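Local coordinates for invasion protein InvA (Salmonella enterica, PDB 2X49) that takes part in bacterial invasion of the intestinal epithelium as an export apparatus protein of the type III secretion system, and is represented here by its C-terminal domain, at residues Gln175-Ser178 with Glu179-Arg183; Pro162-Leu165 with Lys166-Arg170; Leu292-Ser295 with Val296-Arg300. One frame throughout, in Å; residues are numbered along the deposited sequence.

Contact 1: Gln175-Ser178 with Glu179-Arg183; sequences QRIS and EVLQR
E179 lies one helical turn on from Q175 and R176, and its carboxylate comes back beside both, though it bonds to R176 alone of the two. Its CG stands anti to the carbonyl carbon (chi1 -70°), which sets CG 3.3 Å from Q175 O, and the extended chain beyond carries the carboxylate to R176. R176 comes to meet it by curling: CG is anti to the backbone N, and the bends at the next two torsions bring NE within 3.5 Å of E179 OE1. This is a salt bridge with a weak hydrogen bond in it. The oxygen sits at the edge of the guanidinium and near its plane, and the two flat groups are turned 28° apart. R176 NH1 goes to K209 O, so the guanidinium is held at two points. Q175 also folds towards the carboxylate, but as modelled its OE1 stops 3.5 Å from E179 OE2, acceptor against acceptor, and no bond results.

Helical backbone bonds run beneath, E179 N to Q175 O at 3.0 Å and Q182 N to S178 O at 2.9 Å. On the buried side I177 CG2 rests on L181 CG at 4.2 Å. S178 OG bonds to T150 OG1, and Q182 NE2 to F145 O.

Helix 174-185 packs among its neighbours: I177 and L181 on helices 147-158 and 194-204, R176 and V180 on helix 211-221.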
loop_
_atom_site.group_PDB
_atom_site.type_symbol
_atom_site.label_atom_id
_atom_site.label_comp_id
_atom_site.label_asym_id
_atom_site.label_seq_id
_atom_site.Cartn_x
_atom_site.Cartn_y
_atom_site.Cartn_z
ATOM N N GLN A 175 16.869 16.743 1.885
ATOM C CA GLN A 175 17.126 15.303 2.002
ATOM C C GLN A 175 16.243 14.640 3.044
ATOM O O GLN A 175 15.697 13.539 2.853
ATOM C CB GLN A 175 18.594 15.036 2.348
ATOM C CG GLN A 175 18.897 13.565 2.505
ATOM C CD GLN A 175 18.694 12.773 1.211
ATOM O OE1 GLN A 175 17.544 12.088 1.087
ATOM N NE2 GLN A 175 19.569 12.759 0.345
ATOM N N ARG A 176 16.099 15.322 4.161
ATOM C CA ARG A 176 15.288 14.816 5.276
ATOM C C ARG A 176 13.811 14.792 4.904
ATOM O O ARG A 176 13.120 13.822 5.144
ATOM C CB ARG A 176 15.534 15.656 6.556
ATOM C CG ARG A 176 14.661 15.342 7.685
ATOM C CD ARG A 176 14.620 13.926 8.096
ATOM N NE ARG A 176 15.915 13.308 8.260
ATOM C CZ ARG A 176 16.577 13.223 9.401
ATOM N NH1 ARG A 176 16.071 13.736 10.509
ATOM N NH2 ARG A 176 17.745 12.616 9.422
ATOM N N ILE A 177 13.388 15.843 4.224
ATOM C CA ILE A 177 11.993 15.908 3.763
ATOM C C ILE A 177 11.727 14.732 2.786
ATOM O O ILE A 177 10.687 14.049 2.858
ATOM C CB ILE A 177 11.645 17.238 3.149
ATOM C CG1 ILE A 177 11.719 18.349 4.231
ATOM C CG2 ILE A 177 10.220 17.120 2.519
ATOM C CD1 ILE A 177 11.750 19.777 3.603
ATOM N N SER A 178 12.687 14.474 1.923
ATOM C CA SER A 178 12.548 13.467 0.837
ATOM C C SER A 178 12.400 12.107 1.499
ATOM O O SER A 178 11.531 11.281 1.155
ATOM C CB SER A 178 13.715 13.465 -0.133
ATOM O OG SER A 178 13.481 12.610 -1.262
ATOM N N GLU A 179 13.204 11.911 2.541
ATOM C CA GLU A 179 13.132 10.684 3.330
ATOM C C GLU A 179 11.787 10.436 3.981
ATOM O O GLU A 179 11.218 9.333 3.944
ATOM C CB GLU A 179 14.260 10.584 4.369
ATOM C CG GLU A 179 15.559 10.367 3.727
ATOM C CD GLU A 179 16.741 10.607 4.643
ATOM O OE1 GLU A 179 16.534 10.913 5.841
ATOM O OE2 GLU A 179 17.896 10.506 4.148
ATOM N N VAL A 180 11.244 11.489 4.571
ATOM C CA VAL A 180 9.880 11.467 5.157
ATOM C C VAL A 180 8.825 11.045 4.105
ATOM O O VAL A 180 8.014 10.123 4.264
ATOM C CB VAL A 180 9.499 12.779 5.802
ATOM C CG1 VAL A 180 8.034 12.793 6.177
ATOM C CG2 VAL A 180 10.382 12.991 7.028
ATOM N N LEU A 181 8.903 11.677 2.977
ATOM C CA LEU A 181 7.920 11.434 1.892
ATOM C C LEU A 181 7.997 9.993 1.381
ATOM O O LEU A 181 6.965 9.343 1.144
ATOM C CB LEU A 181 8.118 12.455 0.754
ATOM C CG LEU A 181 7.862 13.961 1.037
ATOM C CD1 LEU A 181 7.866 14.867 -0.233
ATOM C CD2 LEU A 181 6.533 14.159 1.747
ATOM N N GLN A 182 9.233 9.501 1.145
ATOM C CA GLN A 182 9.438 8.118 0.694
ATOM C C GLN A 182 8.870 7.113 1.679
ATOM O O GLN A 182 8.276 6.104 1.298
ATOM C CB GLN A 182 10.932 7.792 0.438
ATOM C CG GLN A 182 11.545 8.376 -0.745
ATOM C CD GLN A 182 13.026 8.051 -0.785
ATOM O OE1 GLN A 182 13.682 8.005 0.265
ATOM N NE2 GLN A 182 13.575 7.826 -1.980
ATOM N N ARG A 183 9.082 7.415 2.959
ATOM C CA ARG A 183 8.633 6.510 4.013
ATOM C C ARG A 183 7.126 6.480 4.134
ATOM O O ARG A 183 6.531 5.452 4.423
ATOM C CB ARG A 183 9.385 6.745 5.323
ATOM C CG ARG A 183 10.856 6.298 5.244
ATOM C CD ARG A 183 11.707 6.748 6.452
ATOM N NE ARG A 183 13.125 6.329 6.299
ATOM C CZ ARG A 183 13.541 5.086 6.485
ATOM N NH1 ARG A 183 12.698 4.167 6.889
ATOM N NH2 ARG A 183 14.811 4.757 6.296
#

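Contact 2: Pro162-Leu165 with Lys166-Arg170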
loop_
_atom_site.group_PDB
_atom_site.type_symbol
_atom_site.label_atom_id
_atom_site.label_comp_id
_atom_site.label_asym_id
_atom_site.label_seq_id
_atom_site.Cartn_x
_atom_site.Cartn_y
_atom_site.Cartn_z
ATOM N N PRO A 162 4.996 30.647 0.857
ATOM C CA PRO A 162 6.443 30.855 0.999
ATOM C C PRO A 162 6.946 30.807 2.411
ATOM O O PRO A 162 8.048 30.345 2.667
ATOM C CB PRO A 162 6.673 32.235 0.396
ATOM C CG PRO A 162 5.486 32.503 -0.451
ATOM C CD PRO A 162 4.352 31.673 0.025
ATOM N N ASP A 163 6.115 31.249 3.337
ATOM C CA ASP A 163 6.574 31.374 4.740
ATOM C C ASP A 163 6.588 30.009 5.426
ATOM O O ASP A 163 7.421 29.672 6.277
ATOM C CB ASP A 163 5.768 32.415 5.515
ATOM C CG ASP A 163 6.288 33.819 5.289
ATOM O OD1 ASP A 163 6.726 34.148 4.149
ATOM O OD2 ASP A 163 6.265 34.613 6.253
ATOM N N LEU A 164 5.686 29.180 4.967
ATOM C CA LEU A 164 5.601 27.834 5.486
ATOM C C LEU A 164 6.846 27.036 5.068
ATOM O O LEU A 164 7.472 26.351 5.857
ATOM C CB LEU A 164 4.303 27.153 5.017
ATOM C CG LEU A 164 4.148 25.693 5.371
ATOM C CD1 LEU A 164 4.228 25.403 6.854
ATOM C CD2 LEU A 164 2.844 25.166 4.763
ATOM N N LEU A 165 7.227 27.202 3.826
ATOM C CA LEU A 165 8.392 26.479 3.300
ATOM C C LEU A 165 9.642 27.003 4.028
ATOM O O LEU A 165 10.499 26.242 4.445
ATOM C CB LEU A 165 8.549 26.662 1.781
ATOM C CG LEU A 165 9.614 25.768 1.122
ATOM C CD1 LEU A 165 9.293 24.327 1.383
ATOM C CD2 LEU A 165 9.738 26.011 -0.354
ATOM N N LYS A 166 9.681 28.305 4.196
ATOM C CA LYS A 166 10.816 28.967 4.875
ATOM C C LYS A 166 11.046 28.311 6.228
ATOM O O LYS A 166 12.171 27.979 6.615
ATOM C CB LYS A 166 10.577 30.465 5.083
ATOM C CG LYS A 166 10.883 31.266 3.854
ATOM C CD LYS A 166 10.758 32.756 4.086
ATOM C CE LYS A 166 11.691 33.189 5.195
ATOM N NZ LYS A 166 13.078 32.728 4.928
ATOM N N GLU A 167 9.950 28.129 6.950
ATOM C CA GLU A 167 10.036 27.637 8.342
ATOM C C GLU A 167 10.471 26.194 8.398
ATOM O O GLU A 167 11.265 25.753 9.233
ATOM C CB GLU A 167 8.703 27.811 9.076
ATOM C CG GLU A 167 8.732 27.404 10.563
ATOM C CD GLU A 167 9.777 28.130 11.452
ATOM O OE1 GLU A 167 10.291 29.213 11.088
ATOM O OE2 GLU A 167 10.059 27.592 12.560
ATOM N N VAL A 168 9.906 25.409 7.504
ATOM C CA VAL A 168 10.215 23.984 7.451
ATOM C C VAL A 168 11.687 23.765 7.186
ATOM O O VAL A 168 12.330 22.936 7.847
ATOM C CB VAL A 168 9.351 23.243 6.432
ATOM C CG1 VAL A 168 9.843 21.793 6.296
ATOM C CG2 VAL A 168 7.912 23.243 6.941
ATOM N N LEU A 169 12.218 24.565 6.281
ATOM C CA LEU A 169 13.574 24.338 5.776
ATOM C C LEU A 169 14.614 24.763 6.814
ATOM O O LEU A 169 15.827 24.492 6.672
ATOM C CB LEU A 169 13.809 25.047 4.454
ATOM C CG LEU A 169 13.262 24.300 3.250
ATOM C CD1 LEU A 169 13.508 25.113 1.977
ATOM C CD2 LEU A 169 13.812 22.860 3.174
ATOM N N ARG A 170 14.143 25.514 7.796
ATOM C CA ARG A 170 15.010 25.952 8.887
ATOM C C ARG A 170 15.309 24.808 9.828
ATOM O O ARG A 170 16.240 24.870 10.625
ATOM C CB ARG A 170 14.380 27.078 9.681
ATOM C CG ARG A 170 14.646 28.411 9.101
ATOM C CD ARG A 170 14.100 29.512 10.013
ATOM N NE ARG A 170 14.966 29.859 11.113
ATOM C CZ ARG A 170 14.682 29.762 12.405
ATOM N NH1 ARG A 170 13.527 29.284 12.831
ATOM N NH2 ARG A 170 15.592 30.177 13.278
#
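L165 and L169 lie side by side one turn apart, pointing the same way, with L165 CG 4.0 Å from L169 CD1. Their first torsions differ: L165 puts CG anti to the backbone N (chi1 -171°), whereas L169 puts it anti to the carbonyl carbon, and that choice leans the L169 branch back towards L165. A second apolar pair runs along the neighbouring flank, where L164 CD1 approaches V168 CG2 to 4.3 Å. The same methyl of V168 also rests on L164 O, at 3.3 Å.

The backbone supplies the regular helical bonds. K166 N donates to P162 O and E167 N to D163 O, each at 3.0 Å, and V168 N and L169 N follow with L164 O and L165 O as acceptors. R170 N bonds to E167 O, with a weak second bond to K166 O.

Charged groups play a looser part. K166 lays its CG 3.2 Å from P162 O, then bends at its last two torsions, and NZ ends 6.6 Å from D163 OD1, too far for a salt bridge. E167 bends at chi2 and carries its carboxylate towards R170: OE1 forms a long salt bridge with R170 NH1 at 3.7 Å, while OE2 lies at the edge of that guanidinium, in its plane, and makes a weak hydrogen bond with H171 NE2.

Helix 162-169 is a short helix well away from the centre of the chain. L164 and V168 pack against M198 of helix 194-204, L165 lies on L154 and E158 of helix 147-158, and V168 and L169 both meet I177 at the start of helix 174-185.

Contact 3: Leu292-Ser295 with Val296-Arg300; sequences LLTS and VDVRR
In the beta-alpha-beta unit of strand 291-294, helix 299-306 and strand 314-317, T294 and S295 meet V298 and R299 where the chain leaves the strand and turns into the helix. S295 O is the hub of the turn. It accepts V298 N at 3.2 Å, with that donor standing well above the carbonyl plane, and more weakly R299 N at 3.1 Å.

T294 and V298 cross at about a right angle. With T294 OG1 anti to the backbone N (chi1 -159°), the hydroxyl presses on V298 CG2 at 3.1 Å, a tight fit, while T294 CG2 sits 3.5 Å from R299 CA and lies against the root of the arginine. D297 folds back so that OD1 comes 3.3 Å from S295 CB, and its OD2 forms a salt bridge with R250.

E246 fastens the strand end: T294 OG1 bonds to one of its carboxylate oxygens and S295 OG to the other. R299 bends away from the turn, its NE paired with E216 and its NH1 with E187 and with V315 O on the adjoining strand. Those two acidic partners probably offset the charge of the buried R299, which also has R219 close by.

Such a turn, leading from the C-terminal end of a strand into the connecting helix, is the entry to a beta-alpha-beta crossover, here within a four-stranded parallel sheet.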
loop_
_atom_site.group_PDB
_atom_site.type_symbol
_atom_site.label_atom_id
_atom_site.label_comp_id
_atom_site.label_asym_id
_atom_site.label_seq_id
_atom_site.Cartn_x
_atom_site.Cartn_y
_atom_site.Cartn_z
ATOM N N LEU A 292 -3.928 -4.226 9.220
ATOM C CA LEU A 292 -3.728 -4.727 10.581
ATOM C C LEU A 292 -3.812 -3.529 11.526
ATOM O O LEU A 292 -3.249 -2.550 11.242
ATOM C CB LEU A 292 -2.364 -5.391 10.695
ATOM C CG LEU A 292 -2.025 -6.283 11.835
ATOM C CD1 LEU A 292 -3.106 -7.359 12.097
ATOM C CD2 LEU A 292 -0.704 -6.914 11.388
ATOM N N LEU A 293 -4.570 -3.665 12.598
ATOM C CA LEU A 293 -4.790 -2.576 13.583
ATOM C C LEU A 293 -4.065 -2.872 14.865
ATOM O O LEU A 293 -4.205 -3.931 15.443
ATOM C CB LEU A 293 -6.286 -2.440 13.918
ATOM C CG LEU A 293 -7.227 -2.093 12.781
ATOM C CD1 LEU A 293 -8.692 -1.970 13.298
ATOM C CD2 LEU A 293 -6.741 -0.828 12.098
ATOM N N THR A 294 -3.329 -1.881 15.315
ATOM C CA THR A 294 -2.583 -2.008 16.561
ATOM C C THR A 294 -2.407 -0.707 17.309
ATOM O O THR A 294 -2.756 0.352 16.847
ATOM C CB THR A 294 -1.219 -2.591 16.323
ATOM O OG1 THR A 294 -0.759 -3.144 17.566
ATOM C CG2 THR A 294 -0.326 -1.535 15.767
ATOM N N SER A 295 -1.832 -0.809 18.495
ATOM C CA SER A 295 -1.503 0.380 19.301
ATOM C C SER A 295 -0.419 1.205 18.632
ATOM O O SER A 295 0.453 0.681 17.927
ATOM C CB SER A 295 -1.049 -0.003 20.716
ATOM O OG SER A 295 -2.048 -0.711 21.479
ATOM N N VAL A 296 -0.458 2.507 18.865
ATOM C CA VAL A 296 0.535 3.386 18.235
ATOM C C VAL A 296 1.951 3.016 18.669
ATOM O O VAL A 296 2.887 3.151 17.924
ATOM C CB VAL A 296 0.308 4.921 18.482
ATOM C CG1 VAL A 296 0.447 5.242 19.948
ATOM C CG2 VAL A 296 1.302 5.689 17.639
ATOM N N ASP A 297 2.108 2.559 19.896
ATOM C CA ASP A 297 3.475 2.274 20.398
ATOM C C ASP A 297 4.203 1.143 19.684
ATOM O O ASP A 297 5.437 1.082 19.697
ATOM C CB ASP A 297 3.565 2.180 21.932
ATOM C CG ASP A 297 2.839 1.004 22.542
ATOM O OD1 ASP A 297 2.048 0.335 21.872
ATOM O OD2 ASP A 297 3.033 0.785 23.767
ATOM N N VAL A 298 3.448 0.261 19.047
ATOM C CA VAL A 298 4.041 -0.937 18.422
ATOM C C VAL A 298 3.894 -0.970 16.876
ATOM O O VAL A 298 4.516 -1.801 16.172
ATOM C CB VAL A 298 3.504 -2.249 19.036
ATOM C CG1 VAL A 298 3.975 -2.403 20.509
ATOM C CG2 VAL A 298 1.990 -2.344 18.876
ATOM N N ARG A 299 3.062 -0.074 16.353
ATOM C CA ARG A 299 2.688 -0.079 14.904
ATOM C C ARG A 299 3.892 -0.243 13.951
ATOM O O ARG A 299 3.945 -1.188 13.152
ATOM C CB ARG A 299 1.912 1.200 14.502
ATOM C CG ARG A 299 1.234 1.138 13.110
ATOM C CD ARG A 299 1.190 2.456 12.426
ATOM N NE ARG A 299 2.485 2.993 12.027
ATOM C CZ ARG A 299 3.177 2.669 10.943
ATOM N NH1 ARG A 299 2.689 1.782 10.074
ATOM N NH2 ARG A 299 4.369 3.225 10.724
ATOM N N ARG A 300 4.870 0.648 14.096
ATOM C CA ARG A 300 5.967 0.683 13.127
ATOM C C ARG A 300 6.837 -0.560 13.229
ATOM O O ARG A 300 7.451 -1.015 12.232
ATOM C CB ARG A 300 6.808 1.959 13.256
ATOM C CG ARG A 300 7.576 2.124 14.529
ATOM C CD ARG A 300 7.927 3.601 14.653
ATOM N NE ARG A 300 8.738 3.892 15.829
ATOM C CZ ARG A 300 8.238 4.153 17.037
ATOM N NH1 ARG A 300 6.932 4.188 17.226
ATOM N NH2 ARG A 300 9.060 4.406 18.064
#

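In the fold
From the N terminus the chain passes contact 2, then contact 1, then contact 3. All three are local, each formed within one continuous run, so none closes a long loop and none nests in or crosses another. Contacts 2 and 1 lie on successive helices, 162-169 and 174-185, which touch through I177 CD1 and L169 CD2 at 3.7 Å; helices 147-158 and 194-204 pack against both. Contact 3 belongs to the parallel sheet. It stays clear of contact 1, nearest atoms about 7 Å apart, yet helix 211-221 touches both, V180 and R183 from contact 1 and R300 from contact 3. The nearest atoms of contacts 2 and 3 are about 20 Å apart.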